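Local coordinates for protein carbohydrate esterase family 2 (CE2) (Chaetomium olivicolor, PDB 4XVH) that probably removes acetyl groups from xylan or related plant polysaccharides, as a carbohydrate esterase with an SGNH-type hydrolase domain and a jelly-roll domain, at residues A[159-168]-A[178-186]; A[252-260]-A[271-282]. All coordinates share one frame; numbering follows the deposited sequence.

Contact 1 (A[159-168]-A[178-186]); sequences VAWSGKGLIR and SPLMPQLYT. With PEU (2,5,8,11,14,17,20,23,26,29,32,35,38,41,44,47,50,53,56,59,62,65,68,71,74,77,80-heptacosaoxadooctacontan-82-ol), chain C.
M181 fills the centre of this contact, where the end of outermost strand 155-160 of the SGNH-hydrolase parallel sheet and the loop after it meet the short helix 181-184. Its chain, folded back at chi2 (-39°) and chi3 (-66°), brings CE over the strand backbone, 3.5 Å from V159 O, while SD lies against K164 CB. On the strand side V159 meets the edge of the Y185 ring, with CB in the ring plane and CG1 4.0 Å from CD1. L184 CD1 approaches W161 at CE3 and also touches K164 CE, and that same CE lies 3.7 Å above one face of the indole, offset toward its rim. The three side chains thus form a cluster, the end of the lysine chain lying on the indole beside the leucine methyl. Further along, L180 lays its methyls along the backbone of 166-168, CD1 3.4 Å from I167 O and CD2 against R168 CA, and P182 CG rests on L166 CD1. At the polar edge NZ of K164 donates to P179 O in the carbonyl plane at 2.9 Å and lies 2.7 Å from S178 OG, a hydroxyl hydrogen-bonded to D176. An alanine in place of K164 would probably leave P179 O without this donor and uncover the indole face and the side of L184 CD1. On the opposite flank of 159-168, S162 and G163 line the polyether pocket, G163 N donating to PEU OAW. Next to the N-cap residue L180, M181 N donates to G165 O at 3.0 Å, almost straight at 172°.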
# COMPACT_ATOMS: atom_id res chain seq x y z
N VAL A 159 -3.25 2.52 1.15
CA VAL A 159 -3.24 3.96 1.09
C VAL A 159 -1.88 4.41 1.57
O VAL A 159 -1.63 4.43 2.77
CB VAL A 159 -4.34 4.60 1.96
CG1 VAL A 159 -4.30 6.12 1.78
CG2 VAL A 159 -5.69 4.08 1.51
N ALA A 160 -1.00 4.75 0.63
CA ALA A 160 0.40 5.00 0.98
C ALA A 160 1.04 5.90 -0.02
O ALA A 160 0.64 5.91 -1.18
CB ALA A 160 1.16 3.70 1.07
N TRP A 161 2.05 6.66 0.41
CA TRP A 161 2.64 7.68 -0.45
C TRP A 161 4.09 7.85 0.04
O TRP A 161 4.31 8.05 1.23
CB TRP A 161 1.84 9.00 -0.36
CG TRP A 161 2.25 10.10 -1.28
CD1 TRP A 161 3.52 10.57 -1.52
CD2 TRP A 161 1.37 10.91 -2.08
NE1 TRP A 161 3.47 11.61 -2.44
CE2 TRP A 161 2.17 11.83 -2.80
CE3 TRP A 161 -0.02 10.93 -2.27
CZ2 TRP A 161 1.61 12.77 -3.68
CZ3 TRP A 161 -0.57 11.87 -3.14
CH2 TRP A 161 0.25 12.77 -3.84
N SER A 162 5.06 7.74 -0.86
CA SER A 162 6.46 7.80 -0.44
C SER A 162 6.80 9.16 0.18
O SER A 162 6.38 10.20 -0.34
CB SER A 162 7.40 7.50 -1.61
OG SER A 162 7.27 6.12 -1.93
N GLY A 163 7.54 9.13 1.28
CA GLY A 163 8.06 10.33 1.91
C GLY A 163 7.12 10.89 2.95
O GLY A 163 7.48 11.82 3.66
N LYS A 164 5.92 10.30 3.07
CA LYS A 164 4.91 10.86 3.94
C LYS A 164 5.04 10.37 5.36
O LYS A 164 5.47 9.24 5.62
CB LYS A 164 3.51 10.55 3.41
CG LYS A 164 3.22 11.18 2.06
CD LYS A 164 3.28 12.72 2.14
CE LYS A 164 2.71 13.34 0.85
NZ LYS A 164 2.72 14.84 0.92
N GLY A 165 4.63 11.22 6.29
CA GLY A 165 4.67 10.87 7.69
C GLY A 165 3.31 10.97 8.38
O GLY A 165 2.28 11.24 7.76
N LEU A 166 3.34 10.73 9.68
CA LEU A 166 2.19 10.90 10.56
C LEU A 166 2.04 12.35 11.05
O LEU A 166 0.95 12.91 10.99
CB LEU A 166 2.34 9.96 11.75
CG LEU A 166 1.29 10.01 12.86
CD1 LEU A 166 -0.10 9.59 12.31
CD2 LEU A 166 1.70 9.14 14.05
N ILE A 167 3.12 12.93 11.59
CA ILE A 167 3.08 14.32 12.04
C ILE A 167 3.96 15.22 11.17
O ILE A 167 3.72 16.40 11.10
CB ILE A 167 3.50 14.49 13.52
CG1 ILE A 167 4.95 14.09 13.74
CG2 ILE A 167 2.62 13.67 14.42
CD1 ILE A 167 5.45 14.49 15.12
N ARG A 168 4.97 14.66 10.51
CA ARG A 168 5.77 15.46 9.60
C ARG A 168 6.37 14.56 8.54
O ARG A 168 6.68 13.41 8.80
CB ARG A 168 6.87 16.24 10.37
CG ARG A 168 7.92 15.37 11.06
CD ARG A 168 8.89 16.22 11.93
NE ARG A 168 10.07 15.44 12.33
CZ ARG A 168 11.12 15.95 12.99
NH1 ARG A 168 11.13 17.23 13.37
NH2 ARG A 168 12.15 15.16 13.30
N SER A 178 3.53 19.75 2.73
CA SER A 178 2.41 19.15 2.04
C SER A 178 1.59 18.20 2.97
O SER A 178 1.97 18.01 4.12
CB SER A 178 2.94 18.41 0.81
OG SER A 178 3.77 17.34 1.24
N PRO A 179 0.47 17.62 2.47
CA PRO A 179 -0.37 16.83 3.39
C PRO A 179 0.36 15.67 4.07
O PRO A 179 1.26 15.08 3.45
CB PRO A 179 -1.47 16.28 2.46
CG PRO A 179 -1.66 17.42 1.45
CD PRO A 179 -0.23 17.90 1.20
N LEU A 180 -0.01 15.39 5.32
CA LEU A 180 0.40 14.17 6.03
C LEU A 180 -0.51 12.99 5.69
O LEU A 180 -1.55 13.16 5.06
CB LEU A 180 0.38 14.43 7.54
CG LEU A 180 1.15 15.71 7.91
CD1 LEU A 180 0.86 16.15 9.35
CD2 LEU A 180 2.67 15.50 7.70
N MET A 181 -0.12 11.78 6.05
CA MET A 181 -0.96 10.62 5.70
C MET A 181 -2.41 10.69 6.21
O MET A 181 -3.32 10.28 5.49
CB MET A 181 -0.33 9.31 6.19
CG MET A 181 0.74 8.75 5.22
SD MET A 181 0.38 8.90 3.45
CE MET A 181 -1.04 7.82 3.25
N PRO A 182 -2.65 11.21 7.44
CA PRO A 182 -4.06 11.21 7.87
C PRO A 182 -4.96 12.02 6.93
O PRO A 182 -6.07 11.58 6.61
CB PRO A 182 -4.00 11.85 9.29
CG PRO A 182 -2.61 11.35 9.80
CD PRO A 182 -1.74 11.54 8.56
N GLN A 183 -4.49 13.17 6.49
CA GLN A 183 -5.24 13.97 5.53
C GLN A 183 -5.45 13.22 4.22
O GLN A 183 -6.54 13.24 3.65
CB GLN A 183 -4.53 15.32 5.27
CG GLN A 183 -5.15 16.19 4.19
CD GLN A 183 -4.36 17.50 3.97
OE1 GLN A 183 -3.38 17.76 4.68
NE2 GLN A 183 -4.77 18.32 3.00
N LEU A 184 -4.38 12.58 3.73
CA LEU A 184 -4.44 11.86 2.47
C LEU A 184 -5.43 10.71 2.56
O LEU A 184 -6.12 10.39 1.60
CB LEU A 184 -3.04 11.35 2.09
CG LEU A 184 -2.12 12.55 1.73
CD1 LEU A 184 -0.69 12.13 1.41
CD2 LEU A 184 -2.71 13.42 0.61
N TYR A 185 -5.49 10.08 3.73
CA TYR A 185 -6.44 8.99 3.97
C TYR A 185 -7.92 9.41 3.85
O TYR A 185 -8.81 8.53 3.78
CB TYR A 185 -6.19 8.38 5.34
CG TYR A 185 -6.92 7.08 5.64
CD1 TYR A 185 -6.54 5.87 5.03
CD2 TYR A 185 -7.96 7.05 6.55
CE1 TYR A 185 -7.20 4.68 5.33
CE2 TYR A 185 -8.61 5.89 6.85
CZ TYR A 185 -8.25 4.71 6.24
OH TYR A 185 -8.91 3.55 6.59
N THR A 186 -8.21 10.71 3.81
CA THR A 186 -9.61 11.15 3.62
C THR A 186 -10.00 11.28 2.15
O THR A 186 -11.16 11.59 1.83
CB THR A 186 -9.92 12.51 4.29
OG1 THR A 186 -9.22 13.55 3.60
CG2 THR A 186 -9.54 12.52 5.77
CAA PEU C . 3.48 13.56 -12.16
OAB PEU C . 4.80 13.87 -11.67
CAC PEU C . 4.94 15.28 -11.26
CAD PEU C . 6.31 15.82 -10.70
OAE PEU C . 7.41 15.71 -11.63
CAF PEU C . 7.75 14.33 -11.98
CAG PEU C . 8.47 13.40 -10.99
OAH PEU C . 7.88 13.19 -9.70
CAI PEU C . 8.59 12.15 -8.96
CAJ PEU C . 8.19 12.09 -7.48
OAK PEU C . 8.89 11.00 -6.81
CAL PEU C . 8.86 11.23 -5.39
CAM PEU C . 9.58 10.16 -4.57
OAN PEU C . 9.61 10.73 -3.25
CAO PEU C . 10.36 9.95 -2.28
CAP PEU C . 10.64 11.06 -1.29
OAQ PEU C . 11.38 10.97 -0.05
CAR PEU C . 12.74 10.43 -0.08
CAS PEU C . 12.98 8.90 -0.18
OAT PEU C . 12.47 8.13 0.98
CAU PEU C . 11.03 8.17 1.21
CAV PEU C . 10.63 7.36 2.46
OAW PEU C . 9.21 7.30 2.76

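Contact 2 (A[252-260]-A[271-282]); sequences FLLNSPMLS and KTTQTNAIKNAV
L253 packs CB against I278 CG2 (3.6 Å), and the L253 and V282 side chains slide past each other in opposite directions, L253 CD1 meeting V282 CG2. L254 O lies 3.3 Å from I278 CD1, and a water bridges this O to Q274 NE2, which Y231 also holds. N255 has CG set between its backbone N and carbonyl carbon (chi1 54°), which places the amide by K271 CE, ND2 bonding to T275 OG1 at 2.9 Å, almost in the amide plane. T275 OG1 donates to K271 O, while W294 N donates to N255 OD1 and D293 OD1 takes a second bond from ND2, fixing the amide's rotation. S256 N donates to Q274 OE1 at 2.9 Å, and S256 O receives K271 NZ (2.7 Å) from above the carbonyl plane; W294 O also accepts from NZ. S256 OG accepts from M258 N, an ST turn within the type I turn 256-259, and is hydrogen-bonded to T214 OG1. L259 CD1 touches Q274 OE1, and S260 O takes K271 N at 3.1 Å. The axes of strand 252-254 and helix 271-282 run nearly antiparallel (164°), approaching to 9.0 Å, in the beta-alpha-beta crossover through helix 270-285 to strand 289-292 of this SGNH-type sheet.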
# COMPACT_ATOMS: atom_id res chain seq x y z
N PHE A 252 -3.06 -2.65 13.66
CA PHE A 252 -1.74 -3.24 13.70
C PHE A 252 -0.71 -2.17 13.39
O PHE A 252 -0.58 -1.71 12.25
CB PHE A 252 -1.68 -4.43 12.72
CG PHE A 252 -2.65 -5.52 13.12
CD1 PHE A 252 -3.98 -5.45 12.71
CD2 PHE A 252 -2.28 -6.50 14.03
CE1 PHE A 252 -4.92 -6.39 13.14
CE2 PHE A 252 -3.25 -7.47 14.46
CZ PHE A 252 -4.55 -7.41 14.00
N LEU A 253 0.00 -1.76 14.44
CA LEU A 253 0.94 -0.64 14.40
C LEU A 253 2.38 -1.14 14.36
O LEU A 253 2.86 -1.78 15.29
CB LEU A 253 0.72 0.27 15.62
CG LEU A 253 -0.73 0.68 15.90
CD1 LEU A 253 -0.83 1.73 17.04
CD2 LEU A 253 -1.47 1.20 14.69
N LEU A 254 3.06 -0.86 13.27
CA LEU A 254 4.40 -1.41 13.06
C LEU A 254 5.50 -0.37 13.25
O LEU A 254 5.33 0.78 12.89
CB LEU A 254 4.55 -1.98 11.64
CG LEU A 254 3.96 -3.36 11.29
CD1 LEU A 254 2.43 -3.36 11.30
CD2 LEU A 254 4.52 -3.81 9.89
N ASN A 255 6.64 -0.81 13.77
CA ASN A 255 7.79 0.04 13.76
C ASN A 255 8.56 -0.20 12.44
O ASN A 255 8.17 -1.03 11.59
CB ASN A 255 8.67 -0.23 14.99
CG ASN A 255 9.03 -1.68 15.13
OD1 ASN A 255 8.81 -2.46 14.22
ND2 ASN A 255 9.61 -2.06 16.28
N SER A 256 9.64 0.52 12.26
CA SER A 256 10.26 0.64 10.94
C SER A 256 11.50 -0.24 10.75
O SER A 256 12.45 -0.15 11.53
CB SER A 256 10.67 2.08 10.70
OG SER A 256 11.43 2.15 9.52
N PRO A 257 11.51 -1.04 9.68
CA PRO A 257 12.69 -1.82 9.31
C PRO A 257 13.86 -0.93 8.85
O PRO A 257 14.99 -1.41 8.76
CB PRO A 257 12.19 -2.70 8.15
CG PRO A 257 11.16 -1.81 7.46
CD PRO A 257 10.44 -1.17 8.66
N MET A 258 13.58 0.35 8.56
CA MET A 258 14.63 1.27 8.13
C MET A 258 15.21 2.11 9.27
O MET A 258 16.24 2.76 9.07
CB MET A 258 14.11 2.21 7.03
CG MET A 258 13.77 1.46 5.75
SD MET A 258 13.06 2.44 4.38
CE MET A 258 14.51 3.43 3.91
N LEU A 259 14.57 2.14 10.44
CA LEU A 259 15.16 2.87 11.57
C LEU A 259 16.04 1.93 12.37
O LEU A 259 15.76 0.73 12.45
CB LEU A 259 14.09 3.48 12.46
CG LEU A 259 13.22 4.54 11.77
CD1 LEU A 259 12.20 5.10 12.76
CD2 LEU A 259 14.10 5.65 11.20
N SER A 260 17.11 2.47 12.96
CA SER A 260 17.99 1.68 13.81
C SER A 260 18.29 2.45 15.08
O SER A 260 17.86 3.61 15.22
CB SER A 260 19.30 1.34 13.09
OG SER A 260 20.10 2.49 12.99
N LYS A 271 15.17 3.56 16.74
CA LYS A 271 14.30 2.39 16.62
C LYS A 271 13.64 2.03 17.95
O LYS A 271 12.44 1.77 18.03
CB LYS A 271 15.08 1.19 16.09
CG LYS A 271 14.25 -0.08 15.88
CD LYS A 271 12.99 0.15 15.02
CE LYS A 271 12.36 -1.19 14.58
NZ LYS A 271 13.19 -1.85 13.53
N THR A 272 14.43 2.02 19.01
CA THR A 272 13.87 1.80 20.34
C THR A 272 12.90 2.94 20.71
O THR A 272 11.83 2.69 21.24
CB THR A 272 14.99 1.69 21.38
OG1 THR A 272 15.74 0.50 21.09
CG2 THR A 272 14.44 1.63 22.82
N THR A 273 13.29 4.18 20.42
CA THR A 273 12.42 5.33 20.72
C THR A 273 11.06 5.20 20.00
O THR A 273 10.00 5.40 20.62
CB THR A 273 13.09 6.66 20.32
OG1 THR A 273 14.31 6.80 21.06
CG2 THR A 273 12.19 7.84 20.65
N GLN A 274 11.08 4.85 18.70
CA GLN A 274 9.83 4.65 17.95
C GLN A 274 9.04 3.48 18.50
O GLN A 274 7.81 3.54 18.59
CB GLN A 274 10.08 4.38 16.47
CG GLN A 274 8.77 4.35 15.64
CD GLN A 274 8.89 3.59 14.34
OE1 GLN A 274 9.77 2.72 14.19
NE2 GLN A 274 8.01 3.91 13.38
N THR A 275 9.75 2.42 18.86
CA THR A 275 9.10 1.21 19.33
C THR A 275 8.34 1.48 20.61
O THR A 275 7.17 1.13 20.73
CB THR A 275 10.11 0.09 19.53
OG1 THR A 275 10.67 -0.23 18.26
CG2 THR A 275 9.44 -1.14 20.14
N ASN A 276 8.99 2.17 21.54
CA ASN A 276 8.34 2.49 22.81
C ASN A 276 7.15 3.43 22.62
O ASN A 276 6.12 3.29 23.29
CB ASN A 276 9.35 3.11 23.78
CG ASN A 276 10.36 2.08 24.30
OD1 ASN A 276 10.06 0.88 24.32
ND2 ASN A 276 11.53 2.54 24.75
N ALA A 277 7.30 4.41 21.73
CA ALA A 277 6.21 5.34 21.44
C ALA A 277 4.98 4.59 20.89
O ALA A 277 3.84 4.86 21.29
CB ALA A 277 6.65 6.39 20.46
N ILE A 278 5.21 3.63 20.01
CA ILE A 278 4.10 2.89 19.45
C ILE A 278 3.43 2.01 20.52
O ILE A 278 2.20 1.96 20.59
CB ILE A 278 4.57 2.04 18.22
CG1 ILE A 278 4.83 2.99 17.05
CG2 ILE A 278 3.53 0.97 17.84
CD1 ILE A 278 5.52 2.33 15.85
N LYS A 279 4.24 1.37 21.35
CA LYS A 279 3.69 0.54 22.42
C LYS A 279 2.86 1.38 23.36
O LYS A 279 1.79 0.95 23.83
CB LYS A 279 4.82 -0.16 23.20
CG LYS A 279 5.55 -1.23 22.37
CD LYS A 279 6.58 -1.94 23.22
CE LYS A 279 7.24 -3.12 22.50
NZ LYS A 279 8.31 -3.75 23.37
N ASN A 280 3.35 2.57 23.66
CA ASN A 280 2.56 3.52 24.44
C ASN A 280 1.21 3.81 23.79
O ASN A 280 0.18 3.75 24.44
CB ASN A 280 3.34 4.83 24.65
CG ASN A 280 4.29 4.76 25.82
OD1 ASN A 280 4.19 3.88 26.67
ND2 ASN A 280 5.23 5.71 25.88
N ALA A 281 1.22 4.11 22.49
CA ALA A 281 -0.02 4.33 21.75
C ALA A 281 -0.95 3.12 21.84
O ALA A 281 -2.16 3.26 22.08
CB ALA A 281 0.28 4.67 20.27
N VAL A 282 -0.39 1.93 21.65
CA VAL A 282 -1.16 0.69 21.76
C VAL A 282 -1.79 0.56 23.14
O VAL A 282 -2.97 0.26 23.26
CB VAL A 282 -0.30 -0.54 21.46
CG1 VAL A 282 -1.00 -1.83 21.92
CG2 VAL A 282 0.04 -0.58 19.98
O HOH W 1 7.09 2.23 11.30

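How the contacts relate
Both contacts pack against the same five-stranded parallel sheet: contact 1 at its outermost strand 155-160, contact 2 at strand 250-254, next to the other outermost strand, 289-292. Their centres lie about 17 Å apart and their nearest atoms about 8 Å, with no touch; helix 228-243 has side chains against both. Contact 2 is the more buried, although farther from the centre of the chain; contact 1 is partly buried and includes pocket residues in direct contact with the polyether. Contact 1 relies on methionine, leucine and aromatic packing with few crossing bonds, whereas contact 2 is apolar along the strand and becomes polar beyond its end.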